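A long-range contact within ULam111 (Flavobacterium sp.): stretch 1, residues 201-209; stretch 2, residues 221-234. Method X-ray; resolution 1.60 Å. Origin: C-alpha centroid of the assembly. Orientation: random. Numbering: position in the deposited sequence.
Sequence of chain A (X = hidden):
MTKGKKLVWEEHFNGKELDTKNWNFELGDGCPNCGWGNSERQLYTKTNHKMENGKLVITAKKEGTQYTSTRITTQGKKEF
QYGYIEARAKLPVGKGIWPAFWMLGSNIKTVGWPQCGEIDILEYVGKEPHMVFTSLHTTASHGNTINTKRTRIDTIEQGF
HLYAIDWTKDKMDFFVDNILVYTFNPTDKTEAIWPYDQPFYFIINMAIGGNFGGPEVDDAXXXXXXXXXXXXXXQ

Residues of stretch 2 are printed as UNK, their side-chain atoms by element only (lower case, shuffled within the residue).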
# COMPACT_ATOMS: atom_id res chain seq x y z
N TYR A 201 -5.83 -11.02 -22.35
CA TYR A 201 -6.66 -12.00 -21.64
C TYR A 201 -6.06 -12.36 -20.29
O TYR A 201 -4.90 -12.06 -20.01
CB TYR A 201 -6.86 -13.26 -22.48
CG TYR A 201 -5.62 -14.04 -22.84
CD1 TYR A 201 -5.14 -15.04 -22.00
CD2 TYR A 201 -4.95 -13.82 -24.04
CE1 TYR A 201 -4.02 -15.80 -22.33
CE2 TYR A 201 -3.83 -14.58 -24.39
CZ TYR A 201 -3.37 -15.56 -23.52
OH TYR A 201 -2.27 -16.34 -23.84
N PHE A 202 -6.88 -12.97 -19.44
CA PHE A 202 -6.51 -13.30 -18.06
C PHE A 202 -5.92 -14.68 -17.94
O PHE A 202 -6.30 -15.56 -18.68
CB PHE A 202 -7.72 -13.22 -17.13
CG PHE A 202 -8.31 -11.85 -17.04
CD1 PHE A 202 -7.62 -10.84 -16.40
CD2 PHE A 202 -9.56 -11.57 -17.58
CE1 PHE A 202 -8.16 -9.57 -16.30
CE2 PHE A 202 -10.11 -10.29 -17.49
CZ PHE A 202 -9.40 -9.29 -16.84
N ILE A 203 -5.01 -14.85 -16.98
CA ILE A 203 -4.53 -16.17 -16.58
C ILE A 203 -4.56 -16.24 -15.06
O ILE A 203 -4.15 -15.29 -14.39
CB ILE A 203 -3.09 -16.46 -17.07
CG1 ILE A 203 -2.96 -16.23 -18.59
CG2 ILE A 203 -2.68 -17.88 -16.69
CD1 ILE A 203 -2.52 -14.79 -18.95
N ILE A 204 -5.08 -17.34 -14.52
CA ILE A 204 -4.93 -17.66 -13.09
C ILE A 204 -4.21 -18.99 -13.00
O ILE A 204 -4.61 -19.96 -13.66
CB ILE A 204 -6.29 -17.76 -12.37
CG1 ILE A 204 -7.02 -16.43 -12.44
CG2 ILE A 204 -6.09 -18.15 -10.90
CD1 ILE A 204 -8.46 -16.49 -11.88
N ASN A 205 -3.15 -19.08 -12.21
CA ASN A 205 -2.49 -20.38 -12.08
C ASN A 205 -1.74 -20.49 -10.77
O ASN A 205 -1.54 -19.51 -10.06
CB ASN A 205 -1.52 -20.63 -13.25
CG ASN A 205 -0.24 -19.84 -13.12
OD1 ASN A 205 -0.19 -18.66 -13.46
ND2 ASN A 205 0.81 -20.49 -12.60
N MET A 206 -1.33 -21.70 -10.44
CA MET A 206 -0.42 -21.87 -9.31
C MET A 206 0.66 -22.87 -9.69
O MET A 206 0.39 -24.07 -9.89
CB MET A 206 -1.18 -22.30 -8.05
CG MET A 206 -0.25 -22.65 -6.88
SD MET A 206 -1.01 -22.75 -5.25
CE MET A 206 -2.51 -23.66 -5.61
N ALA A 207 1.87 -22.37 -9.87
CA ALA A 207 3.01 -23.21 -10.21
C ALA A 207 3.76 -23.72 -8.96
O ALA A 207 3.58 -23.23 -7.85
CB ALA A 207 3.95 -22.46 -11.13
N ILE A 208 4.58 -24.75 -9.17
CA ILE A 208 5.36 -25.37 -8.11
C ILE A 208 6.81 -25.49 -8.53
O ILE A 208 7.11 -26.07 -9.57
CB ILE A 208 4.82 -26.78 -7.78
CG1 ILE A 208 3.39 -26.67 -7.24
CG2 ILE A 208 5.77 -27.49 -6.79
CD1 ILE A 208 2.64 -28.00 -7.21
N GLY A 209 7.71 -24.89 -7.75
CA GLY A 209 9.13 -24.97 -8.03
C GLY A 209 9.55 -24.25 -9.30
O GLY A 209 8.91 -23.29 -9.69
N UNK A 221 4.48 -28.78 2.65
CA UNK A 221 3.44 -27.74 2.56
C UNK A 221 2.15 -28.23 1.89
O UNK A 221 1.10 -27.62 2.06
c UNK A 221 4.05 -26.71 0.27
c UNK A 221 4.56 -25.47 -0.51
c UNK A 221 5.25 -25.95 2.37
c UNK A 221 3.94 -26.47 1.78
N UNK A 222 2.23 -29.31 1.13
CA UNK A 222 1.09 -29.74 0.32
C UNK A 222 0.07 -30.50 1.15
O UNK A 222 0.45 -31.28 2.03
c UNK A 222 4.16 -28.37 -3.45
c UNK A 222 1.96 -28.86 -2.61
c UNK A 222 3.85 -30.06 -1.76
c UNK A 222 4.69 -29.35 -2.60
c UNK A 222 2.79 -28.13 -3.46
c UNK A 222 2.48 -29.84 -1.77
c UNK A 222 1.57 -30.58 -0.86
N UNK A 223 -1.22 -30.31 0.87
CA UNK A 223 -1.78 -29.48 -0.21
C UNK A 223 -1.90 -27.99 0.15
O UNK A 223 -2.01 -27.65 1.32
c UNK A 223 -3.56 -30.56 0.95
c UNK A 223 -2.27 -31.06 1.58
c UNK A 223 -3.17 -30.09 -0.41
N UNK A 224 -1.87 -27.13 -0.87
CA UNK A 224 -2.02 -25.69 -0.64
C UNK A 224 -3.12 -25.11 -1.51
O UNK A 224 -3.20 -25.44 -2.70
o UNK A 224 -0.80 -23.34 1.48
n UNK A 224 0.13 -25.04 2.62
c UNK A 224 0.33 -25.05 0.21
c UNK A 224 -0.70 -24.97 -0.92
c UNK A 224 -0.17 -24.40 1.50
N UNK A 225 -3.92 -24.22 -0.93
CA UNK A 225 -5.05 -23.60 -1.62
C UNK A 225 -4.76 -22.14 -2.01
O UNK A 225 -4.31 -21.34 -1.18
o UNK A 225 -7.85 -25.10 0.23
c UNK A 225 -6.31 -23.61 -0.76
c UNK A 225 -6.92 -24.99 -0.60
o UNK A 225 -6.51 -25.94 -1.30
N UNK A 226 -5.07 -21.82 -3.26
CA UNK A 226 -5.07 -20.47 -3.82
C UNK A 226 -6.52 -20.15 -4.13
O UNK A 226 -7.12 -20.80 -4.98
c UNK A 226 -3.72 -17.92 -7.88
c UNK A 226 -4.28 -17.90 -5.15
c UNK A 226 -4.12 -19.12 -5.80
c UNK A 226 -4.16 -16.69 -5.87
c UNK A 226 -3.82 -19.11 -7.15
c UNK A 226 -3.89 -16.71 -7.23
c UNK A 226 -4.20 -20.44 -5.07
N UNK A 227 -7.10 -19.18 -3.42
CA UNK A 227 -8.54 -18.90 -3.53
C UNK A 227 -8.79 -17.55 -4.18
O UNK A 227 -8.25 -16.54 -3.72
o UNK A 227 -9.02 -20.18 -1.53
c UNK A 227 -9.22 -18.92 -2.16
N UNK A 228 -9.62 -17.52 -5.21
CA UNK A 228 -9.93 -16.26 -5.88
C UNK A 228 -11.43 -15.99 -5.79
O UNK A 228 -12.24 -16.81 -6.20
c UNK A 228 -7.98 -16.69 -7.45
c UNK A 228 -9.72 -14.92 -8.02
c UNK A 228 -7.72 -18.19 -7.62
c UNK A 228 -9.46 -16.29 -7.35
N UNK A 229 -11.79 -14.85 -5.21
CA UNK A 229 -13.20 -14.45 -5.03
C UNK A 229 -13.81 -13.89 -6.31
O UNK A 229 -14.91 -14.28 -6.71
c UNK A 229 -14.70 -13.09 -3.46
c UNK A 229 -13.28 -13.43 -3.89
o UNK A 229 -15.66 -13.78 -3.85
o UNK A 229 -14.84 -12.13 -2.65
N UNK A 230 -13.08 -13.00 -6.97
CA UNK A 230 -13.59 -12.40 -8.19
C UNK A 230 -12.50 -11.76 -9.04
O UNK A 230 -11.38 -11.52 -8.58
c UNK A 230 -14.67 -11.35 -7.86
c UNK A 230 -12.95 -8.06 -6.91
c UNK A 230 -13.42 -7.88 -5.63
c UNK A 230 -14.27 -8.80 -5.05
c UNK A 230 -14.20 -10.14 -7.06
c UNK A 230 -14.66 -9.92 -5.77
o UNK A 230 -13.05 -6.78 -4.88
c UNK A 230 -13.36 -9.18 -7.63
N UNK A 231 -12.86 -11.49 -10.29
CA UNK A 231 -12.16 -10.55 -11.17
C UNK A 231 -13.21 -9.55 -11.62
O UNK A 231 -14.25 -9.97 -12.13
c UNK A 231 -11.54 -11.23 -12.41
c UNK A 231 -10.10 -13.18 -13.19
c UNK A 231 -10.50 -12.27 -12.01
c UNK A 231 -10.91 -10.17 -13.32
N UNK A 232 -12.94 -8.26 -11.45
CA UNK A 232 -13.84 -7.19 -11.92
C UNK A 232 -13.11 -6.36 -12.94
O UNK A 232 -11.92 -6.05 -12.76
n UNK A 232 -16.76 -5.79 -6.48
c UNK A 232 -15.54 -6.04 -8.62
c UNK A 232 -15.25 -6.96 -9.81
c UNK A 232 -14.31 -6.29 -10.77
c UNK A 232 -16.40 -6.74 -7.59
N UNK A 233 -13.80 -5.97 -14.01
CA UNK A 233 -13.21 -5.09 -15.02
C UNK A 233 -14.06 -3.84 -15.18
O UNK A 233 -15.25 -3.94 -15.50
c UNK A 233 -12.43 -4.81 -17.38
c UNK A 233 -13.09 -5.76 -16.39
c UNK A 233 -12.30 -7.06 -16.28
N UNK A 234 -13.45 -2.69 -14.95
CA UNK A 234 -14.13 -1.41 -15.12
C UNK A 234 -13.58 -0.64 -16.32
O UNK A 234 -12.37 -0.63 -16.54
c UNK A 234 -13.98 -0.53 -13.87
c UNK A 234 -14.52 -1.10 -12.58
c UNK A 234 -13.75 -1.95 -11.79
c UNK A 234 -15.49 -2.09 -10.17
o UNK A 234 -15.99 -2.58 -8.99
c UNK A 234 -14.23 -2.44 -10.60
c UNK A 234 -16.27 -1.24 -10.93
c UNK A 234 -15.79 -0.75 -12.13

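Position 221 carries four carbons, forked at the first, with one arm two carbons long, and makes no contact with stretch 1. This is Ile 221. Position 222 has one carbon followed by a six-carbon ring that touches Ile 208, the pattern of Phe 222. Its CB leaves sideways, yet the ring end comes nearer, and Phe 222 CE1 lies 3.8 Å from Ile 208 CD1, an apolar ring carbon packed against a methyl group. At 223 three carbons close onto the backbone N, so the residue is Pro 223; the peptide bond before it is cis, which proline tolerates best.

Position 224 has three carbons, the third bearing one oxygen and one nitrogen: Gln 224. Its end leads away from stretch 1, Gln 224 NE2 donating a hydrogen bond to Ile 221 O at 2.8 Å, while Gln 224 O lies 3.5 Å from Met 206 CE. Position 225, two carbons with two oxygens on the second, is Asp 225; it points away, its charge clear of the apolar contact.

Position 226 shows one carbon and a six-carbon ring; the CA-to-CB bond points toward stretch 1, and the side chain touches Ile 204, Asn 205 and Met 206. It is Phe 226, broad enough to span all three: Phe 226 CE2 sits 3.8 Å from Ile 204 CG2 and 3.5 Å from Asn 205 O, and Phe 226 CB 3.7 Å from Met 206 CE. Position 227, one carbon and one oxygen, is Ser 227, polar, partly exposed and out of reach. Position 228, four carbons forked at the first, one arm longer, touches Ile 204: Ile 228, buried and apolar, with Ile 228 CD1 3.7 Å from Ile 204 CG2.

Position 229, two carbons, the second with two oxygens, is Asp 229, and 230, one carbon, then a six-carbon ring bearing one oxygen, is Tyr 230; both polar side chains are out of reach. Position 231, again four carbons forked at the first, touches Phe 202 and Ile 204: Ile 231, whose branches fill buried space. Ile 231 CD1 lies 3.9 Å from Ile 204 CD1, and Ile 231 CG2 stands over one face of the Phe 202 ring in a CH-pi contact.

Position 232, four carbons in a row ending in nitrogen, is Lys 232, pointing away, its charge off the apolar contact. Position 233, one carbon carrying two more, touches Phe 202: Val 233, whose compact fork puts Val 233 CG2 3.7 Å from Phe 202 CZ, at the ring edge. Position 234, one carbon, then a six-carbon ring bearing one oxygen, is Tyr 234, partly exposed and out of reach.

The strands run nearly antiparallel, at 168°. No hydrogen bond joins the stretches; apolar side chains fill the gap, burying 517 Å² in total.

Stretch 2 221-234: IFPQDFSIDYIKVY
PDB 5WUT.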